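Local coordinates for cellulose-binding protein (Saccharophagus degradans, PDB 2YHG), which is of unproven function, but may bind polysaccharides and hydrolyse glycosyl bonds, as its nucleoside hydrolase-like domain suggests, at residues Y204-V210 with Y294-E299; L59-T65 with I109-Q114. One frame throughout, in Å; residues are numbered along the deposited sequence.

In the fold
Both contacts sit at the borders of the six-stranded parallel sheet of the nucleoside hydrolase-like domain, in a chain that is the C-terminal part of a longer cellulose-binding protein. The strand order is 110-112, 58-64, 30-35, 146-150, 180-185, 203-207. Contact 2 joins 110-112, one outermost strand, to its neighbour 58-64. Contact 1 lies at the other border, where strand 203-207 meets strand 295-298 of a separate two-stranded antiparallel sheet. Their centres are about 23 Å apart and their nearest atoms about 12 Å, so they do not touch. Contact 2 is complete before contact 1 begins along the chain. One therefore belongs to the regular sheet, while the other ties that sheet to a later part of the chain.

Contact 1 (Y204-V210 with Y294-E299); sequences YIRARSV and YYMYTE
The carboxylate of Glu-299 grips two successive backbone amides where strand 204-207 runs out. Arg-208 N donates to OE1 of Glu-299 at 2.9 Å, almost straight (174°) and on the syn lone pair, while Ser-209 N reaches OE2 of the same carboxylate at 2.9 Å from above its plane. A bend at chi2 turns the Glu-299 carboxylate back onto this turn, with OE2 also against CB of Ala-207. One residue earlier, Thr-298 OG1 donates to Arg-206 O at 2.7 Å; with chi1 at -166°, OG1 lies opposite its own backbone N and beside its own carbonyl carbon, which points it at Arg-206 O, and it takes a weak bond from Arg-208 NE. A water accepts from Arg-208 NH2 and donates to Thr-298 OG1 and Glu-299 O. Between the strands themselves, a single bridge pairs Ile-205 with Tyr-297: Tyr-297 N donates to Tyr-204 O (2.9 Å) and Arg-206 N to Tyr-297 O (2.9 Å). The strand axes then diverge at 60°.

Met-296 fills the side of the bridge where Tyr-204 and Arg-206 lie. Its extended chain runs alongside Tyr-204, its CE 3.7 Å from ring atom CE1, while SD lies 4.7 Å from the centroid of the Tyr-204 ring in an oblique Met-aromatic contact; CE also sits 3.6 Å above the centre of the Arg-206 guanidinium. That guanidinium is fixed by salt bridges to Asp-184 and Asp-288, and Asp-184 also binds Tyr-204 OH. Helix 190-198 packs against Met-296 through Thr-193 and Ala-196. Within the bridged pair, Ile-205 CG1 also meets CB of Tyr-297. With so short a backbone pairing, side-chain oxygens of Thr-298 and Glu-299 continue the hydrogen bonding, and the buried carboxylate faces peptide N-H groups, which would probably stabilise its charge.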
loop_
_atom_site.group_PDB
_atom_site.type_symbol
_atom_site.label_atom_id
_atom_site.label_comp_id
_atom_site.label_asym_id
_atom_site.label_seq_id
_atom_site.Cartn_x
_atom_site.Cartn_y
_atom_site.Cartn_z
ATOM N N TYR A 204 -7.212 -0.161 -11.543
ATOM C CA TYR A 204 -6.442 -1.412 -11.612
ATOM C C TYR A 204 -4.983 -1.058 -11.894
ATOM O O TYR A 204 -4.680 -0.473 -12.928
ATOM C CB TYR A 204 -7.001 -2.326 -12.714
ATOM C CG TYR A 204 -6.422 -3.699 -12.725
ATOM C CD1 TYR A 204 -5.097 -3.924 -13.061
ATOM C CD2 TYR A 204 -7.196 -4.791 -12.402
ATOM C CE1 TYR A 204 -4.562 -5.199 -13.025
ATOM C CE2 TYR A 204 -6.666 -6.060 -12.355
ATOM C CZ TYR A 204 -5.352 -6.271 -12.668
ATOM O OH TYR A 204 -4.863 -7.554 -12.631
ATOM N N ILE A 205 -4.122 -1.408 -10.954
ATOM C CA ILE A 205 -2.680 -1.275 -11.078
ATOM C C ILE A 205 -2.058 -2.639 -11.270
ATOM O O ILE A 205 -2.350 -3.560 -10.502
ATOM C CB ILE A 205 -2.088 -0.661 -9.765
ATOM C CG1 ILE A 205 -2.571 0.769 -9.558
ATOM C CG2 ILE A 205 -0.566 -0.771 -9.764
ATOM C CD1 ILE A 205 -2.317 1.294 -8.172
ATOM N N ARG A 206 -1.220 -2.809 -12.297
ATOM C CA ARG A 206 -0.320 -3.958 -12.417
ATOM C C ARG A 206 1.092 -3.425 -12.245
ATOM O O ARG A 206 1.668 -2.863 -13.180
ATOM C CB ARG A 206 -0.499 -4.744 -13.718
ATOM C CG ARG A 206 0.425 -5.922 -13.863
ATOM C CD ARG A 206 0.109 -6.844 -15.035
ATOM N NE ARG A 206 -1.044 -7.676 -14.743
ATOM C CZ ARG A 206 -1.559 -8.572 -15.580
ATOM N NH1 ARG A 206 -1.173 -8.620 -16.845
ATOM N NH2 ARG A 206 -2.479 -9.433 -15.152
ATOM N N ALA A 207 1.610 -3.534 -11.034
ATOM C CA ALA A 207 2.916 -2.993 -10.695
ATOM C C ALA A 207 4.003 -3.960 -11.103
ATOM O O ALA A 207 3.918 -5.159 -10.797
ATOM C CB ALA A 207 3.001 -2.727 -9.206
ATOM N N ARG A 208 5.033 -3.461 -11.751
ATOM C CA ARG A 208 6.113 -4.318 -12.204
ATOM C C ARG A 208 7.478 -3.928 -11.699
ATOM O O ARG A 208 8.403 -4.754 -11.704
ATOM C CB ARG A 208 6.132 -4.374 -13.710
ATOM C CG ARG A 208 4.834 -4.871 -14.321
ATOM C CD ARG A 208 4.935 -4.878 -15.859
ATOM N NE ARG A 208 4.986 -3.516 -16.360
ATOM C CZ ARG A 208 5.495 -3.195 -17.551
ATOM N NH1 ARG A 208 5.933 -4.141 -18.387
ATOM N NH2 ARG A 208 5.629 -1.916 -17.867
ATOM N N SER A 209 7.652 -2.691 -11.257
ATOM C CA SER A 209 8.976 -2.220 -10.869
ATOM C C SER A 209 9.146 -2.322 -9.358
ATOM O O SER A 209 9.273 -1.304 -8.640
ATOM C CB SER A 209 9.223 -0.790 -11.358
ATOM O OG SER A 209 9.306 -0.709 -12.771
ATOM N N VAL A 210 9.134 -3.555 -8.878
ATOM C CA VAL A 210 8.972 -3.866 -7.467
ATOM C C VAL A 210 10.245 -4.435 -6.838
ATOM O O VAL A 210 10.196 -4.960 -5.723
ATOM C CB VAL A 210 7.773 -4.821 -7.224
ATOM C CG1 VAL A 210 6.484 -4.117 -7.629
ATOM C CG2 VAL A 210 7.971 -6.160 -7.947
ATOM N N TYR A 294 -6.389 -4.189 -23.649
ATOM C CA TYR A 294 -6.750 -3.858 -22.287
ATOM C C TYR A 294 -5.743 -2.883 -21.729
ATOM O O TYR A 294 -4.594 -2.858 -22.159
ATOM C CB TYR A 294 -6.863 -5.106 -21.386
ATOM C CG TYR A 294 -5.573 -5.843 -21.206
ATOM C CD1 TYR A 294 -5.185 -6.838 -22.090
ATOM C CD2 TYR A 294 -4.697 -5.507 -20.184
ATOM C CE1 TYR A 294 -3.982 -7.479 -21.959
ATOM C CE2 TYR A 294 -3.442 -6.124 -20.070
ATOM C CZ TYR A 294 -3.093 -7.083 -20.988
ATOM O OH TYR A 294 -1.849 -7.685 -20.962
ATOM N N TYR A 295 -6.173 -2.124 -20.727
ATOM C CA TYR A 295 -5.335 -1.110 -20.112
ATOM C C TYR A 295 -5.205 -1.372 -18.621
ATOM O O TYR A 295 -6.164 -1.828 -17.980
ATOM C CB TYR A 295 -5.925 0.288 -20.336
ATOM C CG TYR A 295 -5.770 0.749 -21.758
ATOM C CD1 TYR A 295 -6.675 0.398 -22.733
ATOM C CD2 TYR A 295 -4.661 1.498 -22.134
ATOM C CE1 TYR A 295 -6.485 0.768 -24.064
ATOM C CE2 TYR A 295 -4.462 1.881 -23.439
ATOM C CZ TYR A 295 -5.366 1.499 -24.406
ATOM O OH TYR A 295 -5.153 1.892 -25.716
ATOM N N MET A 296 -4.051 -1.034 -18.064
ATOM C CA MET A 296 -3.762 -1.131 -16.650
ATOM C C MET A 296 -2.850 0.006 -16.287
ATOM O O MET A 296 -1.944 0.343 -17.046
ATOM C CB MET A 296 -3.045 -2.466 -16.292
ATOM C CG MET A 296 -3.906 -3.687 -16.558
ATOM S SD MET A 296 -2.920 -5.189 -16.393
ATOM C CE MET A 296 -4.231 -6.410 -16.502
ATOM N N TYR A 297 -3.027 0.596 -15.101
ATOM C CA TYR A 297 -2.035 1.503 -14.574
ATOM C C TYR A 297 -0.768 0.727 -14.285
ATOM O O TYR A 297 -0.814 -0.378 -13.749
ATOM C CB TYR A 297 -2.528 2.181 -13.312
ATOM C CG TYR A 297 -3.567 3.236 -13.562
ATOM C CD1 TYR A 297 -3.249 4.460 -14.108
ATOM C CD2 TYR A 297 -4.902 3.006 -13.270
ATOM C CE1 TYR A 297 -4.224 5.440 -14.316
ATOM C CE2 TYR A 297 -5.882 3.964 -13.506
ATOM C CZ TYR A 297 -5.540 5.169 -14.022
ATOM O OH TYR A 297 -6.510 6.124 -14.267
ATOM N N THR A 298 0.390 1.313 -14.602
ATOM C CA THR A 298 1.642 0.699 -14.299
ATOM C C THR A 298 2.682 1.825 -14.233
ATOM O O THR A 298 2.407 2.958 -14.603
ATOM C CB THR A 298 1.995 -0.409 -15.313
ATOM O OG1 THR A 298 3.073 -1.221 -14.814
ATOM C CG2 THR A 298 2.346 0.175 -16.680
ATOM N N GLU A 299 3.862 1.529 -13.742
ATOM C CA GLU A 299 4.894 2.545 -13.618
ATOM C C GLU A 299 5.374 2.999 -14.975
ATOM O O GLU A 299 5.366 2.248 -15.965
ATOM C CB GLU A 299 6.100 1.985 -12.824
ATOM C CG GLU A 299 5.766 1.430 -11.451
ATOM C CD GLU A 299 5.507 -0.075 -11.439
ATOM O OE1 GLU A 299 5.082 -0.666 -12.466
ATOM O OE2 GLU A 299 5.746 -0.706 -10.384
HETATM O O HOH W 1 5.536 -0.431 -15.771
HETATM O O HOH W 2 7.531 -0.937 -14.909
#

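Contact 2 (L59-T65 with I109-Q114); sequences LEGIITT and INVMGQ
Ile-62 and Thr-64 bond through both N and O to strand 110-112 and its flanks in parallel register. Ile-62 N donates to Ile-109 O (2.9 Å, 172°) and Val-111 N to Ile-62 O; Thr-64 N then donates to Val-111 O and Gly-113 N to Thr-64 O (2.8 Å). Thr-65 OG1 extends the pairing by donating to Gln-114 O at 2.8 Å, in the carbonyl plane on a lone pair, and OG1 is also hydrogen-bonded to the Thr-156 hydroxyl.

Ile-109 CD1 rests 3.5 Å from Gly-61 N: with CG1 between the backbone N and carbonyl carbon (chi1 62°), the branch folds over the chain at Glu-60 and Gly-61. Ile-63 and Val-111 lie side by side, CG1 to CG2 3.9 Å, and Ile-63 CG2 abuts Gly-113. On the opposite face, doubly bent Met-112 brings SD 4.0 Å from Thr-64 CB; a water lies among Thr-64 OG1, Ile-62 O and Asn-110 OD1, and Asp-80 of helix 77-93 holds Asn-110 ND2.

That helix packs on the Ile-62, Thr-64 and Asn-110 face; helix 129-139 meets Val-111 and helix 155-167 meets Ile-63. Helices on both faces of a parallel sheet mark a three-layer alpha/beta/alpha fold, consistent with a nucleoside hydrolase-like domain.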
loop_
_atom_site.group_PDB
_atom_site.type_symbol
_atom_site.label_atom_id
_atom_site.label_comp_id
_atom_site.label_asym_id
_atom_site.label_seq_id
_atom_site.Cartn_x
_atom_site.Cartn_y
_atom_site.Cartn_z
ATOM N N LEU A 59 -7.169 -3.527 7.880
ATOM C CA LEU A 59 -7.017 -4.790 7.162
ATOM C C LEU A 59 -8.327 -5.569 7.316
ATOM O O LEU A 59 -8.767 -5.808 8.429
ATOM C CB LEU A 59 -5.787 -5.534 7.705
ATOM C CG LEU A 59 -5.363 -6.901 7.159
ATOM C CD1 LEU A 59 -5.067 -6.862 5.702
ATOM C CD2 LEU A 59 -4.183 -7.438 7.940
ATOM N N GLU A 60 -8.868 -6.035 6.203
ATOM C CA GLU A 60 -10.173 -6.685 6.194
ATOM C C GLU A 60 -10.158 -8.097 5.617
ATOM O O GLU A 60 -11.148 -8.794 5.653
ATOM C CB GLU A 60 -11.215 -5.817 5.474
ATOM C CG GLU A 60 -11.470 -4.548 6.223
ATOM C CD GLU A 60 -12.547 -3.650 5.640
ATOM O OE1 GLU A 60 -13.398 -4.135 4.890
ATOM O OE2 GLU A 60 -12.626 -2.445 6.053
ATOM N N GLY A 61 -9.011 -8.572 5.139
ATOM C CA GLY A 61 -8.906 -9.955 4.703
ATOM C C GLY A 61 -7.475 -10.374 4.480
ATOM O O GLY A 61 -6.684 -9.591 3.986
ATOM N N ILE A 62 -7.185 -11.611 4.834
ATOM C CA ILE A 62 -5.934 -12.273 4.513
ATOM C C ILE A 62 -6.312 -13.586 3.862
ATOM O O ILE A 62 -6.723 -14.522 4.545
ATOM C CB ILE A 62 -5.030 -12.500 5.747
ATOM C CG1 ILE A 62 -4.798 -11.221 6.546
ATOM C CG2 ILE A 62 -3.720 -13.169 5.299
ATOM C CD1 ILE A 62 -4.235 -11.467 7.923
ATOM N N ILE A 63 -6.246 -13.632 2.532
ATOM C CA ILE A 63 -6.861 -14.697 1.774
ATOM C C ILE A 63 -5.799 -15.545 1.091
ATOM O O ILE A 63 -5.033 -15.034 0.297
ATOM C CB ILE A 63 -7.818 -14.094 0.702
ATOM C CG1 ILE A 63 -8.992 -13.381 1.382
ATOM C CG2 ILE A 63 -8.312 -15.184 -0.251
ATOM C CD1 ILE A 63 -9.815 -12.507 0.465
ATOM N N THR A 64 -5.759 -16.834 1.414
ATOM C CA THR A 64 -4.807 -17.748 0.815
ATOM C C THR A 64 -5.380 -18.305 -0.489
ATOM O O THR A 64 -6.487 -18.837 -0.524
ATOM C CB THR A 64 -4.522 -18.909 1.800
ATOM O OG1 THR A 64 -3.794 -18.409 2.924
ATOM C CG2 THR A 64 -3.690 -20.010 1.136
ATOM N N THR A 65 -4.601 -18.199 -1.566
ATOM C CA THR A 65 -5.075 -18.538 -2.906
ATOM C C THR A 65 -3.883 -18.934 -3.786
ATOM O O THR A 65 -2.848 -19.407 -3.295
ATOM C CB THR A 65 -5.935 -17.385 -3.466
ATOM O OG1 THR A 65 -6.587 -17.749 -4.681
ATOM C CG2 THR A 65 -5.178 -16.124 -3.643
ATOM N N ILE A 109 -10.528 -13.245 9.728
ATOM C CA ILE A 109 -10.386 -12.808 8.335
ATOM C C ILE A 109 -9.275 -13.573 7.591
ATOM O O ILE A 109 -8.948 -13.230 6.457
ATOM C CB ILE A 109 -10.196 -11.287 8.223
ATOM C CG1 ILE A 109 -8.927 -10.815 8.927
ATOM C CG2 ILE A 109 -11.425 -10.574 8.753
ATOM C CD1 ILE A 109 -8.434 -9.434 8.497
ATOM N N ASN A 110 -8.795 -14.652 8.207
ATOM C CA ASN A 110 -7.825 -15.580 7.642
ATOM C C ASN A 110 -8.604 -16.703 7.000
ATOM O O ASN A 110 -9.044 -17.648 7.688
ATOM C CB ASN A 110 -6.946 -16.075 8.796
ATOM C CG ASN A 110 -6.076 -17.252 8.431
ATOM O OD1 ASN A 110 -5.896 -17.575 7.252
ATOM N ND2 ASN A 110 -5.545 -17.925 9.451
ATOM N N VAL A 111 -8.766 -16.649 5.677
ATOM C CA VAL A 111 -9.655 -17.549 4.969
ATOM C C VAL A 111 -9.056 -17.998 3.644
ATOM O O VAL A 111 -8.140 -17.342 3.128
ATOM C CB VAL A 111 -11.069 -16.934 4.741
ATOM C CG1 VAL A 111 -11.713 -16.503 6.076
ATOM C CG2 VAL A 111 -11.027 -15.750 3.755
ATOM N N MET A 112 -9.625 -19.060 3.083
ATOM C CA MET A 112 -9.267 -19.528 1.772
ATOM C C MET A 112 -9.981 -18.760 0.683
ATOM O O MET A 112 -11.188 -18.552 0.753
ATOM C CB MET A 112 -9.612 -20.993 1.634
ATOM C CG MET A 112 -8.807 -21.922 2.520
ATOM S SD MET A 112 -7.039 -21.957 2.207
ATOM C CE MET A 112 -6.976 -22.636 0.565
ATOM N N GLY A 113 -9.258 -18.445 -0.373
ATOM C CA GLY A 113 -9.790 -17.957 -1.630
ATOM C C GLY A 113 -9.892 -19.067 -2.645
ATOM O O GLY A 113 -10.112 -20.231 -2.307
ATOM N N GLN A 114 -9.710 -18.727 -3.919
ATOM C CA GLN A 114 -9.811 -19.770 -4.955
ATOM C C GLN A 114 -8.671 -20.768 -4.751
ATOM O O GLN A 114 -7.509 -20.376 -4.515
ATOM C CB GLN A 114 -9.724 -19.200 -6.360
ATOM C CG GLN A 114 -10.684 -18.049 -6.657
ATOM C CD GLN A 114 -12.096 -18.314 -6.175
ATOM O OE1 GLN A 114 -12.532 -17.763 -5.168
ATOM N NE2 GLN A 114 -12.816 -19.159 -6.870
HETATM O O HOH W 3 -5.220 -16.909 4.661
#